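KLLA0C04147p (PDB 5WVR) holds cholesterol in the lipid-binding domain of an oxysterol-binding protein and, as a whole protein, probably transfers sterols. Local coordinates at residues S167-K172 / F180-L185; K205-V210 / D221-V226; S276-K281 / R314-H319. One frame throughout, in Å; residues are numbered along the deposited sequence.

Contact 1. Residues S167-K172 / F180-L185. With CLR (cholesterol), chain B.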
loop_
_atom_site.group_PDB
_atom_site.type_symbol
_atom_site.label_atom_id
_atom_site.label_comp_id
_atom_site.label_asym_id
_atom_site.label_seq_id
_atom_site.Cartn_x
_atom_site.Cartn_y
_atom_site.Cartn_z
ATOM N N SER A 167 -1.983 -2.142 -8.335
ATOM C CA SER A 167 -1.470 -3.278 -7.570
ATOM C C SER A 167 -1.785 -4.561 -8.339
ATOM O O SER A 167 -2.910 -5.073 -8.295
ATOM C CB SER A 167 -2.047 -3.321 -6.161
ATOM O OG SER A 167 -1.504 -4.431 -5.452
ATOM N N PHE A 168 -0.774 -5.082 -9.033
ATOM C CA PHE A 168 -0.844 -6.304 -9.838
ATOM C C PHE A 168 0.260 -7.214 -9.292
ATOM O O PHE A 168 1.431 -7.120 -9.683
ATOM C CB PHE A 168 -0.678 -5.968 -11.362
ATOM C CG PHE A 168 -0.808 -7.145 -12.293
ATOM C CD1 PHE A 168 -1.096 -8.424 -11.825
ATOM C CD2 PHE A 168 -0.656 -6.959 -13.671
ATOM C CE1 PHE A 168 -1.204 -9.495 -12.708
ATOM C CE2 PHE A 168 -0.769 -8.027 -14.561
ATOM C CZ PHE A 168 -1.034 -9.289 -14.076
ATOM N N VAL A 169 -0.114 -8.069 -8.349
ATOM C CA VAL A 169 0.829 -8.934 -7.650
ATOM C C VAL A 169 0.797 -10.305 -8.301
ATOM O O VAL A 169 -0.258 -10.955 -8.351
ATOM C CB VAL A 169 0.488 -9.046 -6.160
ATOM C CG1 VAL A 169 1.436 -10.024 -5.489
ATOM C CG2 VAL A 169 0.532 -7.673 -5.509
ATOM N N ASP A 170 1.962 -10.752 -8.760
ATOM C CA ASP A 170 2.127 -12.024 -9.450
ATOM C C ASP A 170 2.914 -12.933 -8.519
ATOM O O ASP A 170 4.040 -12.595 -8.158
ATOM C CB ASP A 170 2.863 -11.800 -10.770
ATOM C CG ASP A 170 2.794 -12.993 -11.700
ATOM O OD1 ASP A 170 1.738 -13.665 -11.759
ATOM O OD2 ASP A 170 3.821 -13.257 -12.361
ATOM N N SER A 171 2.317 -14.054 -8.093
ATOM C CA SER A 171 2.916 -14.883 -7.043
ATOM C C SER A 171 3.128 -16.328 -7.488
ATOM O O SER A 171 2.436 -16.841 -8.371
ATOM C CB SER A 171 2.061 -14.881 -5.770
ATOM O OG SER A 171 0.942 -15.740 -5.877
ATOM N N LYS A 172 4.069 -17.004 -6.833
ATOM C CA LYS A 172 4.452 -18.354 -7.249
ATOM C C LYS A 172 5.160 -19.067 -6.107
ATOM O O LYS A 172 6.180 -18.576 -5.610
ATOM C CB LYS A 172 5.359 -18.297 -8.472
ATOM C CG LYS A 172 5.914 -19.651 -8.915
ATOM C CD LYS A 172 4.807 -20.588 -9.348
ATOM C CE LYS A 172 5.188 -21.290 -10.622
ATOM N NZ LYS A 172 5.504 -20.267 -11.655
ATOM N N PHE A 180 6.661 -13.096 -4.651
ATOM C CA PHE A 180 5.632 -12.119 -5.046
ATOM C C PHE A 180 6.294 -10.954 -5.781
ATOM O O PHE A 180 7.168 -10.276 -5.225
ATOM C CB PHE A 180 4.834 -11.609 -3.821
ATOM C CG PHE A 180 4.204 -12.715 -3.001
ATOM C CD1 PHE A 180 4.959 -13.459 -2.116
ATOM C CD2 PHE A 180 2.851 -13.014 -3.127
ATOM C CE1 PHE A 180 4.378 -14.491 -1.393
ATOM C CE2 PHE A 180 2.268 -14.035 -2.412
ATOM C CZ PHE A 180 3.017 -14.775 -1.545
ATOM N N LYS A 181 5.910 -10.739 -7.040
ATOM C CA LYS A 181 6.409 -9.616 -7.830
ATOM C C LYS A 181 5.296 -8.598 -8.059
ATOM O O LYS A 181 4.132 -8.963 -8.270
ATOM C CB LYS A 181 6.982 -10.090 -9.181
ATOM C CG LYS A 181 8.115 -11.130 -9.032
ATOM C CD LYS A 181 8.619 -11.640 -10.368
ATOM C CE LYS A 181 10.132 -11.932 -10.307
ATOM N NZ LYS A 181 10.472 -13.028 -9.348
ATOM N N HIS A 182 5.655 -7.316 -8.011
ATOM C CA HIS A 182 4.683 -6.233 -8.112
ATOM C C HIS A 182 4.865 -5.577 -9.474
ATOM O O HIS A 182 5.848 -4.869 -9.713
ATOM C CB HIS A 182 4.828 -5.268 -6.938
ATOM C CG HIS A 182 4.576 -5.925 -5.613
ATOM N ND1 HIS A 182 3.482 -5.638 -4.826
ATOM C CD2 HIS A 182 5.260 -6.896 -4.961
ATOM C CE1 HIS A 182 3.515 -6.384 -3.736
ATOM N NE2 HIS A 182 4.575 -7.170 -3.803
ATOM N N LEU A 183 3.926 -5.846 -10.367
ATOM C CA LEU A 183 4.073 -5.513 -11.770
ATOM C C LEU A 183 3.623 -4.099 -12.109
ATOM O O LEU A 183 4.020 -3.582 -13.154
ATOM C CB LEU A 183 3.284 -6.516 -12.616
ATOM C CG LEU A 183 3.657 -7.975 -12.361
ATOM C CD1 LEU A 183 2.942 -8.882 -13.330
ATOM C CD2 LEU A 183 5.151 -8.196 -12.425
ATOM N N GLY A 184 2.812 -3.452 -11.258
ATOM C CA GLY A 184 2.281 -2.150 -11.614
ATOM C C GLY A 184 3.251 -1.002 -11.322
ATOM O O GLY A 184 4.158 -1.100 -10.498
ATOM N N LEU A 185 3.036 0.111 -12.014
ATOM C CA LEU A 185 3.804 1.339 -11.816
ATOM C C LEU A 185 3.128 2.229 -10.773
ATOM O O LEU A 185 1.892 2.297 -10.694
ATOM C CB LEU A 185 3.927 2.102 -13.141
ATOM C CG LEU A 185 4.887 3.290 -13.228
ATOM C CD1 LEU A 185 6.304 2.815 -13.095
ATOM C CD2 LEU A 185 4.692 4.024 -14.547
HETATM C C1 CLR B . 3.815 -5.515 0.479
HETATM C C2 CLR B . 3.731 -4.002 0.250
HETATM C C3 CLR B . 3.042 -3.693 -1.081
HETATM C C4 CLR B . 1.617 -4.252 -1.057
HETATM C C5 CLR B . 1.631 -5.738 -0.691
HETATM C C6 CLR B . 0.917 -6.638 -1.476
HETATM C C7 CLR B . 0.854 -8.015 -1.299
HETATM C C8 CLR B . 1.362 -8.466 0.075
HETATM C C9 CLR B . 2.655 -7.734 0.464
HETATM C C10 CLR B . 2.451 -6.214 0.515
HETATM C C11 CLR B . 3.253 -8.301 1.760
HETATM C C12 CLR B . 3.410 -9.828 1.734
HETATM C C13 CLR B . 2.074 -10.504 1.416
HETATM C C14 CLR B . 1.621 -9.974 0.055
HETATM C C15 CLR B . 0.418 -10.867 -0.243
HETATM C C16 CLR B . 1.015 -12.244 0.064
HETATM C C17 CLR B . 2.173 -11.985 1.035
HETATM C C18 CLR B . 1.032 -10.250 2.514
HETATM C C19 CLR B . 1.688 -5.812 1.782
HETATM C C20 CLR B . 2.189 -12.985 2.198
HETATM C C21 CLR B . 3.445 -12.790 3.049
HETATM C C22 CLR B . 2.136 -14.420 1.661
HETATM C C23 CLR B . 1.454 -15.400 2.619
HETATM C C24 CLR B . 1.085 -16.718 1.932
HETATM C C25 CLR B . 0.392 -17.713 2.871
HETATM C C26 CLR B . 1.350 -18.227 3.948
HETATM C C27 CLR B . -0.219 -18.885 2.101
HETATM O O1 CLR B . 2.994 -2.277 -1.283
HETATM O O HOH W 1 1.422 -3.597 -5.328
HETATM O O HOH W 2 2.046 -3.488 -8.408
#

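Contact 2. Residues K205-V210 / D221-V226. With CLR (cholesterol), chain B.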
loop_
_atom_site.group_PDB
_atom_site.type_symbol
_atom_site.label_atom_id
_atom_site.label_comp_id
_atom_site.label_asym_id
_atom_site.label_seq_id
_atom_site.Cartn_x
_atom_site.Cartn_y
_atom_site.Cartn_z
ATOM N N LYS A 205 7.576 -1.307 -6.965
ATOM C CA LYS A 205 7.834 -1.806 -5.631
ATOM C C LYS A 205 8.797 -2.984 -5.712
ATOM O O LYS A 205 8.908 -3.645 -6.752
ATOM C CB LYS A 205 6.505 -2.201 -4.979
ATOM C CG LYS A 205 5.598 -1.005 -4.757
ATOM C CD LYS A 205 4.267 -1.430 -4.115
ATOM C CE LYS A 205 3.543 -0.207 -3.578
ATOM N NZ LYS A 205 2.130 -0.519 -3.236
ATOM N N PRO A 206 9.527 -3.249 -4.640
ATOM C CA PRO A 206 10.386 -4.430 -4.600
ATOM C C PRO A 206 9.566 -5.700 -4.549
ATOM O O PRO A 206 8.356 -5.676 -4.345
ATOM C CB PRO A 206 11.175 -4.254 -3.294
ATOM C CG PRO A 206 10.264 -3.467 -2.448
ATOM C CD PRO A 206 9.665 -2.461 -3.412
ATOM N N ASN A 207 10.276 -6.816 -4.619
ATOM C CA ASN A 207 9.651 -8.112 -4.482
ATOM C C ASN A 207 9.553 -8.513 -3.012
ATOM O O ASN A 207 10.301 -8.027 -2.157
ATOM C CB ASN A 207 10.458 -9.147 -5.247
ATOM C CG ASN A 207 10.598 -8.804 -6.689
ATOM O OD1 ASN A 207 11.708 -8.570 -7.163
ATOM N ND2 ASN A 207 9.488 -8.671 -7.374
ATOM N N ASN A 208 8.598 -9.403 -2.725
ATOM C CA ASN A 208 8.513 -10.064 -1.428
ATOM C C ASN A 208 8.685 -11.563 -1.625
ATOM O O ASN A 208 8.446 -12.095 -2.706
ATOM C CB ASN A 208 7.169 -9.801 -0.742
ATOM C CG ASN A 208 6.543 -8.520 -1.217
ATOM O OD1 ASN A 208 5.531 -8.548 -1.909
ATOM N ND2 ASN A 208 7.136 -7.384 -0.849
ATOM N N GLN A 209 9.119 -12.241 -0.574
ATOM C CA GLN A 209 9.123 -13.693 -0.601
ATOM C C GLN A 209 8.900 -14.193 0.812
ATOM O O GLN A 209 9.270 -13.531 1.787
ATOM C CB GLN A 209 10.413 -14.285 -1.201
ATOM C CG GLN A 209 11.734 -13.885 -0.532
ATOM C CD GLN A 209 12.933 -14.596 -1.149
ATOM O OE1 GLN A 209 12.773 -15.530 -1.919
ATOM N NE2 GLN A 209 14.138 -14.152 -0.808
ATOM N N VAL A 210 8.228 -15.332 0.914
ATOM C CA VAL A 210 8.186 -16.087 2.154
ATOM C C VAL A 210 9.277 -17.134 2.060
ATOM O O VAL A 210 9.303 -17.911 1.104
ATOM C CB VAL A 210 6.818 -16.737 2.371
ATOM C CG1 VAL A 210 6.812 -17.454 3.690
ATOM C CG2 VAL A 210 5.723 -15.692 2.310
ATOM N N ASP A 221 10.437 -11.641 3.678
ATOM C CA ASP A 221 11.638 -10.968 3.215
ATOM C C ASP A 221 11.280 -10.106 2.014
ATOM O O ASP A 221 10.589 -10.561 1.090
ATOM C CB ASP A 221 12.710 -11.996 2.814
ATOM C CG ASP A 221 13.922 -11.360 2.140
ATOM O OD1 ASP A 221 14.205 -10.168 2.391
ATOM O OD2 ASP A 221 14.598 -12.060 1.352
ATOM N N ASN A 222 11.751 -8.870 2.013
ATOM C CA ASN A 222 11.560 -8.004 0.863
ATOM C C ASN A 222 12.914 -7.753 0.237
ATOM O O ASN A 222 13.909 -7.654 0.947
ATOM C CB ASN A 222 10.898 -6.713 1.275
ATOM C CG ASN A 222 9.577 -6.959 1.927
ATOM O OD1 ASN A 222 8.576 -7.177 1.247
ATOM N ND2 ASN A 222 9.556 -6.942 3.251
ATOM N N TYR A 223 12.954 -7.673 -1.090
ATOM C CA TYR A 223 14.229 -7.774 -1.776
ATOM C C TYR A 223 14.097 -7.229 -3.187
ATOM O O TYR A 223 13.011 -7.234 -3.773
ATOM C CB TYR A 223 14.734 -9.225 -1.821
ATOM C CG TYR A 223 14.064 -10.106 -2.851
ATOM C CD1 TYR A 223 12.960 -10.880 -2.517
ATOM C CD2 TYR A 223 14.543 -10.179 -4.153
ATOM C CE1 TYR A 223 12.340 -11.691 -3.447
ATOM C CE2 TYR A 223 13.930 -10.983 -5.095
ATOM C CZ TYR A 223 12.830 -11.745 -4.736
ATOM O OH TYR A 223 12.211 -12.545 -5.676
ATOM N N GLY A 224 15.224 -6.779 -3.727
ATOM C CA GLY A 224 15.304 -6.346 -5.101
ATOM C C GLY A 224 15.730 -4.898 -5.223
ATOM O O GLY A 224 16.016 -4.206 -4.245
ATOM N N ASP A 225 15.780 -4.456 -6.470
ATOM C CA ASP A 225 16.225 -3.128 -6.827
ATOM C C ASP A 225 15.006 -2.279 -7.121
ATOM O O ASP A 225 13.996 -2.771 -7.644
ATOM C CB ASP A 225 17.151 -3.172 -8.036
ATOM C CG ASP A 225 18.445 -3.895 -7.736
ATOM O OD1 ASP A 225 19.021 -3.651 -6.652
ATOM O OD2 ASP A 225 18.866 -4.733 -8.569
ATOM N N VAL A 226 15.099 -1.008 -6.753
ATOM C CA VAL A 226 14.038 -0.045 -6.985
ATOM C C VAL A 226 14.665 1.196 -7.603
ATOM O O VAL A 226 15.735 1.628 -7.172
ATOM C CB VAL A 226 13.301 0.297 -5.678
ATOM C CG1 VAL A 226 12.231 1.315 -5.966
ATOM C CG2 VAL A 226 12.724 -0.959 -5.065
HETATM C C1 CLR B . 3.815 -5.515 0.479
HETATM C C2 CLR B . 3.731 -4.002 0.250
HETATM C C3 CLR B . 3.042 -3.693 -1.081
HETATM C C4 CLR B . 1.617 -4.252 -1.057
HETATM C C5 CLR B . 1.631 -5.738 -0.691
HETATM C C6 CLR B . 0.917 -6.638 -1.476
HETATM C C7 CLR B . 0.854 -8.015 -1.299
HETATM C C8 CLR B . 1.362 -8.466 0.075
HETATM C C9 CLR B . 2.655 -7.734 0.464
HETATM C C10 CLR B . 2.451 -6.214 0.515
HETATM C C11 CLR B . 3.253 -8.301 1.760
HETATM C C12 CLR B . 3.410 -9.828 1.734
HETATM C C13 CLR B . 2.074 -10.504 1.416
HETATM C C14 CLR B . 1.621 -9.974 0.055
HETATM C C15 CLR B . 0.418 -10.867 -0.243
HETATM C C16 CLR B . 1.015 -12.244 0.064
HETATM C C17 CLR B . 2.173 -11.985 1.035
HETATM C C18 CLR B . 1.032 -10.250 2.514
HETATM C C19 CLR B . 1.688 -5.812 1.782
HETATM C C20 CLR B . 2.189 -12.985 2.198
HETATM C C21 CLR B . 3.445 -12.790 3.049
HETATM C C22 CLR B . 2.136 -14.420 1.661
HETATM C C23 CLR B . 1.454 -15.400 2.619
HETATM C C24 CLR B . 1.085 -16.718 1.932
HETATM C C25 CLR B . 0.392 -17.713 2.871
HETATM C C26 CLR B . 1.350 -18.227 3.948
HETATM C C27 CLR B . -0.219 -18.885 2.101
HETATM O O1 CLR B . 2.994 -2.277 -1.283
#

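Contact 3. Residues S276-K281 / R314-H319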
loop_
_atom_site.group_PDB
_atom_site.type_symbol
_atom_site.label_atom_id
_atom_site.label_comp_id
_atom_site.label_asym_id
_atom_site.label_seq_id
_atom_site.Cartn_x
_atom_site.Cartn_y
_atom_site.Cartn_z
ATOM N N SER A 276 14.818 1.160 11.162
ATOM C CA SER A 276 15.058 2.587 10.968
ATOM C C SER A 276 15.968 2.795 9.767
ATOM O O SER A 276 16.747 1.916 9.401
ATOM C CB SER A 276 15.676 3.245 12.213
ATOM O OG SER A 276 16.985 2.744 12.439
ATOM N N VAL A 277 15.846 3.962 9.151
ATOM C CA VAL A 277 16.732 4.352 8.063
ATOM C C VAL A 277 17.324 5.713 8.400
ATOM O O VAL A 277 16.614 6.594 8.899
ATOM C CB VAL A 277 16.009 4.383 6.694
ATOM C CG1 VAL A 277 16.825 5.179 5.676
ATOM C CG2 VAL A 277 15.796 2.967 6.187
ATOM N N SER A 278 18.627 5.868 8.138
ATOM C CA SER A 278 19.375 7.109 8.297
ATOM C C SER A 278 19.966 7.531 6.959
ATOM O O SER A 278 20.093 6.719 6.036
ATOM C CB SER A 278 20.517 6.940 9.305
ATOM O OG SER A 278 19.996 6.757 10.607
ATOM N N ALA A 279 20.384 8.801 6.876
ATOM C CA ALA A 279 20.874 9.372 5.626
ATOM C C ALA A 279 21.989 10.395 5.883
ATOM O O ALA A 279 22.178 10.902 7.000
ATOM C CB ALA A 279 19.732 10.019 4.836
ATOM N N LYS A 280 22.719 10.721 4.818
ATOM C CA LYS A 280 23.763 11.734 4.906
ATOM C C LYS A 280 23.973 12.402 3.553
ATOM O O LYS A 280 23.751 11.800 2.497
ATOM C CB LYS A 280 25.083 11.121 5.403
ATOM C CG LYS A 280 25.818 10.312 4.346
ATOM C CD LYS A 280 26.630 9.168 4.956
ATOM C CE LYS A 280 27.457 9.623 6.132
ATOM N NZ LYS A 280 28.675 10.343 5.670
ATOM N N LYS A 281 24.434 13.650 3.601
ATOM C CA LYS A 281 24.772 14.382 2.395
ATOM C C LYS A 281 26.100 13.876 1.855
ATOM O O LYS A 281 27.077 13.754 2.601
ATOM C CB LYS A 281 24.849 15.885 2.679
ATOM C CG LYS A 281 25.114 16.746 1.435
ATOM C CD LYS A 281 23.829 16.921 0.630
ATOM C CE LYS A 281 24.074 17.533 -0.761
ATOM N NZ LYS A 281 24.890 16.647 -1.642
ATOM N N ARG A 314 25.331 12.360 9.763
ATOM C CA ARG A 314 24.196 11.475 9.599
ATOM C C ARG A 314 22.988 11.990 10.357
ATOM O O ARG A 314 23.106 12.516 11.464
ATOM C CB ARG A 314 24.542 10.076 10.088
ATOM C CG ARG A 314 25.431 9.335 9.136
ATOM C CD ARG A 314 25.039 7.871 9.039
ATOM N NE ARG A 314 24.178 7.421 10.130
ATOM C CZ ARG A 314 24.624 7.008 11.311
ATOM N NH1 ARG A 314 23.761 6.607 12.241
ATOM N NH2 ARG A 314 25.931 7.011 11.558
ATOM N N PHE A 315 21.814 11.810 9.755
ATOM C CA PHE A 315 20.563 12.178 10.394
ATOM C C PHE A 315 19.532 11.065 10.226
ATOM O O PHE A 315 19.438 10.443 9.162
ATOM C CB PHE A 315 20.033 13.501 9.835
ATOM C CG PHE A 315 19.901 13.539 8.331
ATOM C CD1 PHE A 315 20.997 13.792 7.533
ATOM C CD2 PHE A 315 18.663 13.366 7.720
ATOM C CE1 PHE A 315 20.886 13.857 6.158
ATOM C CE2 PHE A 315 18.539 13.429 6.341
ATOM C CZ PHE A 315 19.666 13.687 5.555
ATOM N N ASN A 316 18.768 10.805 11.284
ATOM C CA ASN A 316 17.663 9.858 11.161
ATOM C C ASN A 316 16.600 10.420 10.223
ATOM O O ASN A 316 16.453 11.635 10.072
ATOM C CB ASN A 316 17.050 9.554 12.528
ATOM C CG ASN A 316 17.975 8.742 13.435
ATOM O OD1 ASN A 316 18.673 7.831 12.985
ATOM N ND2 ASN A 316 17.957 9.055 14.725
ATOM N N VAL A 317 15.866 9.524 9.562
ATOM C CA VAL A 317 14.799 9.958 8.671
ATOM C C VAL A 317 13.510 9.208 9.007
ATOM O O VAL A 317 12.411 9.758 8.890
ATOM C CB VAL A 317 15.195 9.756 7.198
ATOM C CG1 VAL A 317 14.009 10.049 6.286
ATOM C CG2 VAL A 317 16.347 10.659 6.845
ATOM N N TRP A 318 13.630 7.952 9.439
ATOM C CA TRP A 318 12.464 7.108 9.664
ATOM C C TRP A 318 12.779 6.081 10.739
ATOM O O TRP A 318 13.847 5.462 10.721
ATOM C CB TRP A 318 12.027 6.391 8.376
ATOM C CG TRP A 318 10.977 5.336 8.599
ATOM C CD1 TRP A 318 9.627 5.529 8.728
ATOM C CD2 TRP A 318 11.191 3.927 8.727
ATOM N NE1 TRP A 318 8.990 4.326 8.915
ATOM C CE2 TRP A 318 9.925 3.326 8.925
ATOM C CE3 TRP A 318 12.326 3.112 8.683
ATOM C CZ2 TRP A 318 9.770 1.958 9.099
ATOM C CZ3 TRP A 318 12.171 1.752 8.853
ATOM C CH2 TRP A 318 10.894 1.186 9.066
ATOM N N HIS A 319 11.833 5.898 11.661
ATOM C CA HIS A 319 11.852 4.800 12.616
ATOM C C HIS A 319 10.482 4.122 12.622
ATOM O O HIS A 319 9.458 4.767 12.398
ATOM C CB HIS A 319 12.217 5.298 14.027
ATOM C CG HIS A 319 12.683 4.213 14.945
ATOM N ND1 HIS A 319 11.839 3.241 15.443
ATOM C CD2 HIS A 319 13.911 3.937 15.447
ATOM C CE1 HIS A 319 12.524 2.417 16.214
ATOM N NE2 HIS A 319 13.783 2.818 16.237
#

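Contact 1. Residues S167-K172 / F180-L185
Asp170 and Lys181 form an antiparallel hydrogen-bonded pair: Asp170 N donates to Lys181 O at 2.9 Å, and Lys181 N returns a bond to Asp170 O. One step further along the ladder Leu183 N reaches Phe168 O at 2.9 Å, almost straight at the hydrogen (174°), although the regular strand is interrupted at Leu183. Where the backbones part, a water accepts from both Phe168 N and Gly184 N. A second water bridges Ser167 OG and His182 ND1, lying in the plane of the imidazole at its edge. The other ring nitrogen of His182 is bonded to Asn208, so both nitrogens are engaged and the rotation of the ring is probably fixed. This turns a carbon edge to the sterol, with His182 CE1 3.5 Å from cholesterol C6. Val169 runs alongside, pointing the same way, and sets CG2 3.6 Å from His182 ND1. Phe180 meets the ligand differently, with a ring face: its CE2 lies 3.3 Å from cholesterol C16. Val169 CG1 touches the edge of that ring, and Ser171 CB comes within 3.3 Å of Phe180 CD2, while Ser171 OG is bonded to the backbone of Met57. On the side of the sheet that carries Asp170, the Phe168 ring receives a CH-pi contact, Leu183 CD1 standing over its centre at 3.9 Å from the centroid. With Phe168 CG anti to the backbone N (chi1 -177°), the ring leans along the strand toward Asp170, its face beneath this methyl. Strands 161-173 and 178-190 thus make a hairpin in the sterol-enclosing antiparallel barrel of the family, bonded to strand 151-157 through Ser167 and Ser152 and to strand 199-211 through Phe180 and Asn208.

Contact 2. Residues K205-V210 / D221-V226
The Tyr223 ring carries Asn207 CB over one face, displaced toward the rim, with Asn207 CB 3.6 Å from Tyr223 CZ. This CH-pi contact is a cross-strand pair of the antiparallel hairpin 199-211/219-230, part of the barrel wall around the sterol. The phenol bends back over its partner strand because Tyr223 CG sits between the backbone N and the carbonyl carbon (chi1 77°), and its hydroxyl is bonded to Asp179. The Gln209 side chain runs at about a right angle to that of Tyr223, its CG 3.7 Å from Tyr223 CE1 and the amide turned 46° from the ring plane. Beyond the ring, Gln209 NE2 donates to Asp221 OD2 at 3.0 Å, meeting the anti side of the oxygen, tilted out of the carboxylate plane. Asp221 OD2 also accepts from the backbone N of Arg244. With an alanine in place of Gln209, Asp221 OD2 keeps the Arg244 N-H but loses its side-chain donor, and the carboxylate and the Tyr223 ring, no longer touched by CG, would probably be freer to turn. The sheet's other side, facing cholesterol, carries an amide-amide pair: Asn208 ND2 bonds Asn222 OD1 at 2.6 Å, in the carbonyl plane of the acceptor, the two amides standing nearly perpendicular (83°). Asn208 OD1 is taken by His182, so both ends of the Asn208 amide have partners. Paired backbone bonds join Asn207 to Tyr223 and Gln209 to Asp221. Gly224 then adopts backbone angles that would jam a side chain against the preceding carbonyl, and past it Val226 CG2 packs 3.8 Å from Pro206 CD. Lys205, salt-bridged to Asp79, sends its extended chain across the hydroxyl end of the sterol, where NZ donates to cholesterol O1 at 2.8 Å.

Contact 3. Residues S276-K281 / R314-H319
Ala279 CB lies over the face of the Phe315 ring, 3.7 Å from Phe315 CZ, in a CH-pi contact somewhat off the ring normal. The ring folds back across the partner strand because Phe315 CG sits between its backbone N and carbonyl carbon (chi1 54°); Ala279 O also comes over a face, 3.2 Å from Phe315 CD1. Val317 CG2 supports the same methyl at 4.0 Å from Ala279 CB, and further along Val277 CG2 approaches Trp318 CE3. Ile104 of helix 95-108 covers Val277, Val317 and Trp318. Between these apolar pairs the ladder shifts by one residue in a classic beta bulge: Val277 O accepts from Val317 N at 3.1 Å and, weakly, from Trp318 N at 3.3 Å. Val277 N completes the bulge by bonding Trp318 O, and beyond it Ala279 and Phe315 form a regular antiparallel hydrogen-bonded pair. The opposite side of the strands is polar. Ser278 OG donates a weak bond to Asn316 OD1 at 2.9 Å, and Ser278 CB touches the guanidinium edge of Arg314. Lys280 packs through carbon, its CE 3.6 Å from Arg314 CG, while its NZ turns to the carbonyl of Gly312.

The three contacts follow one another along the chain, each closing before the next opens, and all belong to the antiparallel strand succession of the oxysterol-binding domain. Contacts 1 and 2 are adjoining hairpins with centres 10 Å apart. They meet where strand 178-190 lies beside strand 199-211, and both touch the cholesterol, contact 1 along its rings and tail, contact 2 also at its hydroxyl. Contact 3 pairs the last two strands of the succession, its centre 21 Å from contact 2 and 29 Å from contact 1. It does not reach the sterol: the Trp318 side chain remains about 12 Å away. Of the three, only contacts 1 and 2 line the sterol site, while contact 3 belongs to the far end of the strand succession.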